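Local atomic coordinates of aluminum resistance protein (Clostridium novyi, PDB entry 3I16), a protein that probably acts as a pyridoxal-5'-phosphate-dependent carbon-sulfur lyase of the methionine gamma-lyase family, named for a role in aluminum resistance. Residues Asn28-Gln33 and Ala308-Arg313; Trp190-Leu195 and Glu321-Tyr326. All blocks are in the same frame, centred on the assembly; numbering follows the deposited sequence.

Contact 1: Asn28-Gln33 and Ala308-Arg313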
loop_
_atom_site.group_PDB
_atom_site.type_symbol
_atom_site.label_atom_id
_atom_site.label_comp_id
_atom_site.label_asym_id
_atom_site.label_seq_id
_atom_site.Cartn_x
_atom_site.Cartn_y
_atom_site.Cartn_z
ATOM N N ASN B 28 25.116 34.834 -9.256
ATOM C CA ASN B 28 25.049 36.279 -9.212
ATOM C C ASN B 28 24.204 36.791 -10.408
ATOM O O ASN B 28 23.288 37.600 -10.220
ATOM C CB ASN B 28 26.460 36.914 -9.256
ATOM C CG ASN B 28 27.309 36.652 -7.985
ATOM O OD1 ASN B 28 26.786 36.378 -6.914
ATOM N ND2 ASN B 28 28.641 36.783 -8.118
ATOM N N ASP B 29 24.502 36.303 -11.620
ATOM C CA ASP B 29 23.795 36.723 -12.841
ATOM C C ASP B 29 22.282 36.403 -12.911
ATOM O O ASP B 29 21.519 37.162 -13.486
ATOM C CB ASP B 29 24.435 36.094 -14.082
ATOM C CG ASP B 29 25.828 36.608 -14.368
ATOM O OD1 ASP B 29 26.274 37.614 -13.768
ATOM O OD2 ASP B 29 26.473 36.003 -15.244
ATOM N N ILE B 30 21.854 35.282 -12.348
ATOM C CA ILE B 30 20.448 34.864 -12.452
ATOM C C ILE B 30 19.538 35.241 -11.279
ATOM O O ILE B 30 18.329 35.002 -11.352
ATOM C CB ILE B 30 20.362 33.316 -12.705
ATOM C CG1 ILE B 30 20.713 32.526 -11.437
ATOM C CG2 ILE B 30 21.255 32.934 -13.913
ATOM C CD1 ILE B 30 20.959 31.022 -11.665
ATOM N N GLN B 31 20.077 35.826 -10.206
ATOM C CA GLN B 31 19.244 36.113 -9.010
ATOM C C GLN B 31 17.954 36.845 -9.268
ATOM O O GLN B 31 16.927 36.447 -8.739
ATOM C CB GLN B 31 20.005 36.829 -7.873
ATOM C CG GLN B 31 20.903 35.911 -7.054
ATOM C CD GLN B 31 20.321 34.500 -6.839
ATOM O OE1 GLN B 31 19.437 34.286 -5.992
ATOM N NE2 GLN B 31 20.840 33.521 -7.606
ATOM N N ASN B 32 17.992 37.890 -10.081
ATOM C CA ASN B 32 16.779 38.656 -10.360
ATOM C C ASN B 32 15.711 37.858 -11.073
ATOM O O ASN B 32 14.535 38.083 -10.851
ATOM C CB ASN B 32 17.093 39.966 -11.112
ATOM C CG ASN B 32 17.780 40.988 -10.229
ATOM O OD1 ASN B 32 17.733 40.896 -8.999
ATOM N ND2 ASN B 32 18.420 41.981 -10.852
ATOM N N GLN B 33 16.121 36.889 -11.890
ATOM C CA GLN B 33 15.172 36.055 -12.607
ATOM C C GLN B 33 14.333 35.224 -11.649
ATOM O O GLN B 33 13.207 34.907 -11.959
ATOM C CB GLN B 33 15.889 35.120 -13.568
ATOM C CG GLN B 33 16.766 35.842 -14.577
ATOM C CD GLN B 33 15.965 36.711 -15.486
ATOM O OE1 GLN B 33 14.823 36.378 -15.838
ATOM N NE2 GLN B 33 16.549 37.825 -15.892
ATOM N N ALA B 308 16.862 24.736 -13.949
ATOM C CA ALA B 308 16.997 24.922 -15.397
ATOM C C ALA B 308 17.691 26.245 -15.737
ATOM O O ALA B 308 18.567 26.298 -16.609
ATOM C CB ALA B 308 15.615 24.852 -16.087
ATOM N N ILE B 309 17.306 27.307 -15.026
ATOM C CA ILE B 309 17.870 28.635 -15.266
ATOM C C ILE B 309 19.354 28.653 -14.889
ATOM O O ILE B 309 20.182 29.190 -15.629
ATOM C CB ILE B 309 17.075 29.735 -14.497
ATOM C CG1 ILE B 309 15.613 29.772 -15.009
ATOM C CG2 ILE B 309 17.747 31.062 -14.668
ATOM C CD1 ILE B 309 14.628 30.599 -14.166
ATOM N N LEU B 310 19.690 28.070 -13.743
ATOM C CA LEU B 310 21.090 27.952 -13.338
ATOM C C LEU B 310 21.886 27.144 -14.386
ATOM O O LEU B 310 22.994 27.504 -14.727
ATOM C CB LEU B 310 21.211 27.269 -11.992
ATOM C CG LEU B 310 22.603 26.771 -11.571
ATOM C CD1 LEU B 310 23.547 27.934 -11.396
ATOM C CD2 LEU B 310 22.465 25.936 -10.277
ATOM N N CYS B 311 21.319 26.019 -14.823
ATOM C CA CYS B 311 21.966 25.185 -15.821
ATOM C C CYS B 311 22.213 26.027 -17.069
ATOM O O CYS B 311 23.308 26.035 -17.576
ATOM C CB CYS B 311 21.096 23.979 -16.156
ATOM S SG CYS B 311 21.857 22.894 -17.399
ATOM N N SER B 312 21.201 26.767 -17.524
ATOM C CA SER B 312 21.351 27.626 -18.697
ATOM C C SER B 312 22.557 28.566 -18.580
ATOM O O SER B 312 23.448 28.609 -19.470
ATOM C CB SER B 312 20.080 28.455 -18.895
ATOM O OG SER B 312 20.175 29.355 -19.986
ATOM N N ARG B 313 22.602 29.331 -17.494
ATOM C CA ARG B 313 23.659 30.325 -17.362
ATOM C C ARG B 313 25.038 29.696 -17.104
ATOM O O ARG B 313 25.999 30.106 -17.712
ATOM C CB ARG B 313 23.309 31.355 -16.285
ATOM C CG ARG B 313 24.285 32.522 -16.185
ATOM C CD ARG B 313 24.503 33.218 -17.527
ATOM N NE ARG B 313 25.181 34.484 -17.333
ATOM C CZ ARG B 313 25.508 35.343 -18.289
ATOM N NH1 ARG B 313 25.215 35.109 -19.566
ATOM N NH2 ARG B 313 26.128 36.473 -17.946
#
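Asp29 and Arg313 meet in a side-on salt bridge in which NE and NH2 of the arginine both point at one oxygen. Arg313 NH2 lies 2.8 Å from Asp29 OD2, and Arg313 NE reaches the same Asp29 OD2 at 2.9 Å. The oxygen sits at the guanidinium edge, almost in its plane, whereas the carboxylate is turned 58° from that plane: NE arrives on the anti side of OD2 and NH2 from above the carboxylate. Both bonds are noticeably bent. Next to the bridge, Ile30 packs against the facing helix. Its CG2 rests on the aliphatic root of the arginine, 3.5 Å from Arg313 CB, and on Ile309 CG2. Chi1 (73°) puts CG1 between the backbone N and the carbonyl carbon, and chi2, near anti, then extends CD1 to 3.5 Å from Leu310 CA, a tight carbon contact.

Farther out, Glu316 forms a salt bridge with Arg313 NH1, and Tyr326 packs on Ile30. The segments belong to the long helices 17-54 and 287-318, which run roughly antiparallel here (144°) with axes 9.9 Å apart. This is helix-helix packing away from the cofactor site. With NE and NH2 gripping OD2 and NH1 paired with Glu316, the guanidinium is fixed in rotation, and two carboxylates probably balance its charge beside an apolar contact.

Contact 2: Trp190-Leu195 and Glu321-Tyr326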
loop_
_atom_site.group_PDB
_atom_site.type_symbol
_atom_site.label_atom_id
_atom_site.label_comp_id
_atom_site.label_asym_id
_atom_site.label_seq_id
_atom_site.Cartn_x
_atom_site.Cartn_y
_atom_site.Cartn_z
ATOM N N TRP B 190 14.866 22.283 -30.643
ATOM C CA TRP B 190 15.787 23.352 -30.328
ATOM C C TRP B 190 15.013 24.619 -30.640
ATOM O O TRP B 190 15.203 25.258 -31.672
ATOM C CB TRP B 190 17.073 23.226 -31.136
ATOM C CG TRP B 190 18.099 24.268 -30.816
ATOM C CD1 TRP B 190 18.342 25.415 -31.511
ATOM C CD2 TRP B 190 19.024 24.264 -29.717
ATOM N NE1 TRP B 190 19.369 26.114 -30.929
ATOM C CE2 TRP B 190 19.801 25.432 -29.822
ATOM C CE3 TRP B 190 19.278 23.381 -28.669
ATOM C CZ2 TRP B 190 20.810 25.739 -28.918
ATOM C CZ3 TRP B 190 20.276 23.697 -27.765
ATOM C CH2 TRP B 190 21.024 24.863 -27.893
ATOM N N ARG B 191 14.106 24.935 -29.727
ATOM C CA ARG B 191 13.216 26.065 -29.847
ATOM C C ARG B 191 12.607 26.284 -28.474
ATOM O O ARG B 191 12.660 25.410 -27.608
ATOM C CB ARG B 191 12.107 25.769 -30.873
ATOM C CG ARG B 191 11.229 24.556 -30.500
ATOM C CD ARG B 191 10.104 24.323 -31.507
ATOM N NE ARG B 191 9.082 23.353 -31.072
ATOM C CZ ARG B 191 8.126 23.587 -30.161
ATOM N NH1 ARG B 191 8.076 24.728 -29.501
ATOM N NH2 ARG B 191 7.220 22.647 -29.868
ATOM N N ARG B 192 11.996 27.439 -28.288
ATOM C CA ARG B 192 11.368 27.758 -27.017
ATOM C C ARG B 192 10.004 27.115 -26.897
ATOM O O ARG B 192 9.327 26.919 -27.895
ATOM C CB ARG B 192 11.232 29.264 -26.886
ATOM C CG ARG B 192 12.589 29.968 -26.842
ATOM C CD ARG B 192 12.396 31.465 -26.813
ATOM N NE ARG B 192 11.648 31.865 -25.624
ATOM C CZ ARG B 192 11.025 33.029 -25.461
ATOM N NH1 ARG B 192 11.042 33.954 -26.424
ATOM N NH2 ARG B 192 10.369 33.272 -24.330
ATOM N N ALA B 193 9.613 26.779 -25.674
ATOM C CA ALA B 193 8.284 26.240 -25.380
ATOM C C ALA B 193 7.272 27.341 -25.633
ATOM O O ALA B 193 7.603 28.523 -25.459
ATOM C CB ALA B 193 8.197 25.813 -23.922
ATOM N N LEU B 194 6.038 26.973 -25.998
ATOM C CA LEU B 194 4.982 27.973 -26.234
ATOM C C LEU B 194 4.498 28.609 -24.955
ATOM O O LEU B 194 4.134 27.923 -24.011
ATOM C CB LEU B 194 3.744 27.399 -26.929
ATOM C CG LEU B 194 3.810 26.955 -28.374
ATOM C CD1 LEU B 194 2.375 26.858 -28.861
ATOM C CD2 LEU B 194 4.572 27.919 -29.233
ATOM N N LEU B 195 4.461 29.934 -24.944
ATOM C CA LEU B 195 3.968 30.661 -23.811
ATOM C C LEU B 195 2.428 30.604 -23.824
ATOM O O LEU B 195 1.812 30.310 -24.846
ATOM C CB LEU B 195 4.435 32.102 -23.880
ATOM C CG LEU B 195 5.953 32.369 -23.897
ATOM C CD1 LEU B 195 6.237 33.837 -24.179
ATOM C CD2 LEU B 195 6.612 31.950 -22.609
ATOM N N GLU B 321 26.359 26.268 -26.202
ATOM C CA GLU B 321 25.135 26.916 -26.631
ATOM C C GLU B 321 24.017 26.310 -25.804
ATOM O O GLU B 321 23.992 25.098 -25.568
ATOM C CB GLU B 321 24.830 26.674 -28.098
ATOM C CG GLU B 321 25.682 27.403 -29.078
ATOM C CD GLU B 321 25.234 27.109 -30.502
ATOM O OE1 GLU B 321 24.037 27.346 -30.837
ATOM O OE2 GLU B 321 26.084 26.619 -31.268
ATOM N N VAL B 322 23.074 27.146 -25.406
ATOM C CA VAL B 322 21.959 26.725 -24.571
ATOM C C VAL B 322 20.652 27.273 -25.139
ATOM O O VAL B 322 20.644 28.311 -25.784
ATOM C CB VAL B 322 22.145 27.210 -23.111
ATOM C CG1 VAL B 322 23.384 26.538 -22.480
ATOM C CG2 VAL B 322 22.251 28.754 -23.041
HETATM N N MSE B 323 19.558 26.570 -24.874
HETATM C CA MSE B 323 18.226 26.938 -25.343
HETATM C C MSE B 323 17.269 26.490 -24.266
HETATM O O MSE B 323 17.209 25.306 -23.966
HETATM C CB MSE B 323 17.916 26.211 -26.655
HETATM C CG MSE B 323 16.443 26.230 -27.116
HETATM SE SE MSE B 323 15.894 28.000 -27.535
HETATM C CE MSE B 323 16.997 28.359 -29.074
ATOM N N PRO B 324 16.566 27.423 -23.620
ATOM C CA PRO B 324 16.607 28.880 -23.773
ATOM C C PRO B 324 17.726 29.508 -22.938
ATOM O O PRO B 324 18.447 28.796 -22.223
ATOM C CB PRO B 324 15.242 29.318 -23.247
ATOM C CG PRO B 324 14.879 28.270 -22.239
ATOM C CD PRO B 324 15.537 26.995 -22.648
ATOM N N LYS B 325 17.856 30.830 -23.036
ATOM C CA LYS B 325 18.826 31.592 -22.263
ATOM C C LYS B 325 18.235 31.818 -20.867
ATOM O O LYS B 325 17.020 31.650 -20.639
ATOM C CB LYS B 325 19.200 32.911 -22.940
ATOM C CG LYS B 325 19.932 32.789 -24.276
ATOM C CD LYS B 325 21.323 32.237 -24.129
ATOM N N TYR B 326 19.093 32.208 -19.937
ATOM C CA TYR B 326 18.715 32.338 -18.512
ATOM C C TYR B 326 17.655 33.388 -18.234
ATOM O O TYR B 326 16.924 33.285 -17.237
ATOM C CB TYR B 326 19.957 32.635 -17.647
ATOM C CG TYR B 326 20.425 34.066 -17.683
ATOM C CD1 TYR B 326 21.186 34.538 -18.748
ATOM C CD2 TYR B 326 20.137 34.944 -16.637
ATOM C CE1 TYR B 326 21.629 35.838 -18.795
ATOM C CE2 TYR B 326 20.592 36.281 -16.675
ATOM C CZ TYR B 326 21.329 36.708 -17.761
ATOM O OH TYR B 326 21.801 38.000 -17.846
#
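Trp190 and Met323, a selenomethionine in this crystal, form a Met-aromatic contact that joins the loop between strand 177-183 and helix 196-209 to strand 321-323, an outermost strand of the six-stranded antiparallel sheet. The two chain pieces run 45° apart and share no hydrogen bond; the junction is made by side chains packing on each other and on the opposing backbone.

The aromatic interactions come first. Met323 CB sits over one face of the indole, 3.4 Å from the centroid of the Trp190 six-membered ring and only 4° off its normal, a CH-pi contact. From there the chain bends at chi2, and chi3 (66°) turns the methyl CE back to 3.8 Å from Trp190 NE1, on the pyrrole side. Through CB and CE the methionine thus spans both rings, while Met323 SE makes the longer Met-aromatic contact, 5.2 Å from the centroid of the Trp190 five-membered ring. The far end of the indole reaches the strand backbone, where Glu321 O faces the ring edge at 3.8 Å from Trp190 CH2. Lys338, on the neighbouring strand 335-338, adds a cation-pi contact to the tryptophan.

Other van der Waals contacts continue along the loop. Met323 CG lies 3.7 Å from Arg191 N, against the peptide rather than the arginine side chain, which starts away from the strand.

The polar groups named here find partners outside the two segments. Arg192 NH2 donates to Lys329 O, and Met323 shares backbone hydrogen bonds with Ser336; a cis peptide bond precedes Pro324 as the strand ends. Crossing the methionine at about a right angle, the aliphatic part of Arg192 places its CG 3.9 Å from Met323 SE.

The centres of the two contacts lie 14 Å apart, and helix 287-318 of contact 1 is followed in the chain by strand 321-323 of contact 2. Beyond that strand, residues 324-326 return to the helices: Ser312 OG is 2.9 Å from Pro324 O, a probable hydrogen bond, and the Tyr326 ring packs with its CE2 3.4 Å from Asp29 O. Residues 321-326 thus bridge the two contacts, touching the helix pair and, through contact 2, the loop 190-195. That loop lies near the active site, with the side chain of Arg191 about 7 Å from the bound pyridoxal-5'-phosphate and about 8 Å from that of cofactor-binding Tyr126, whereas contact 1 is remote from the cofactor.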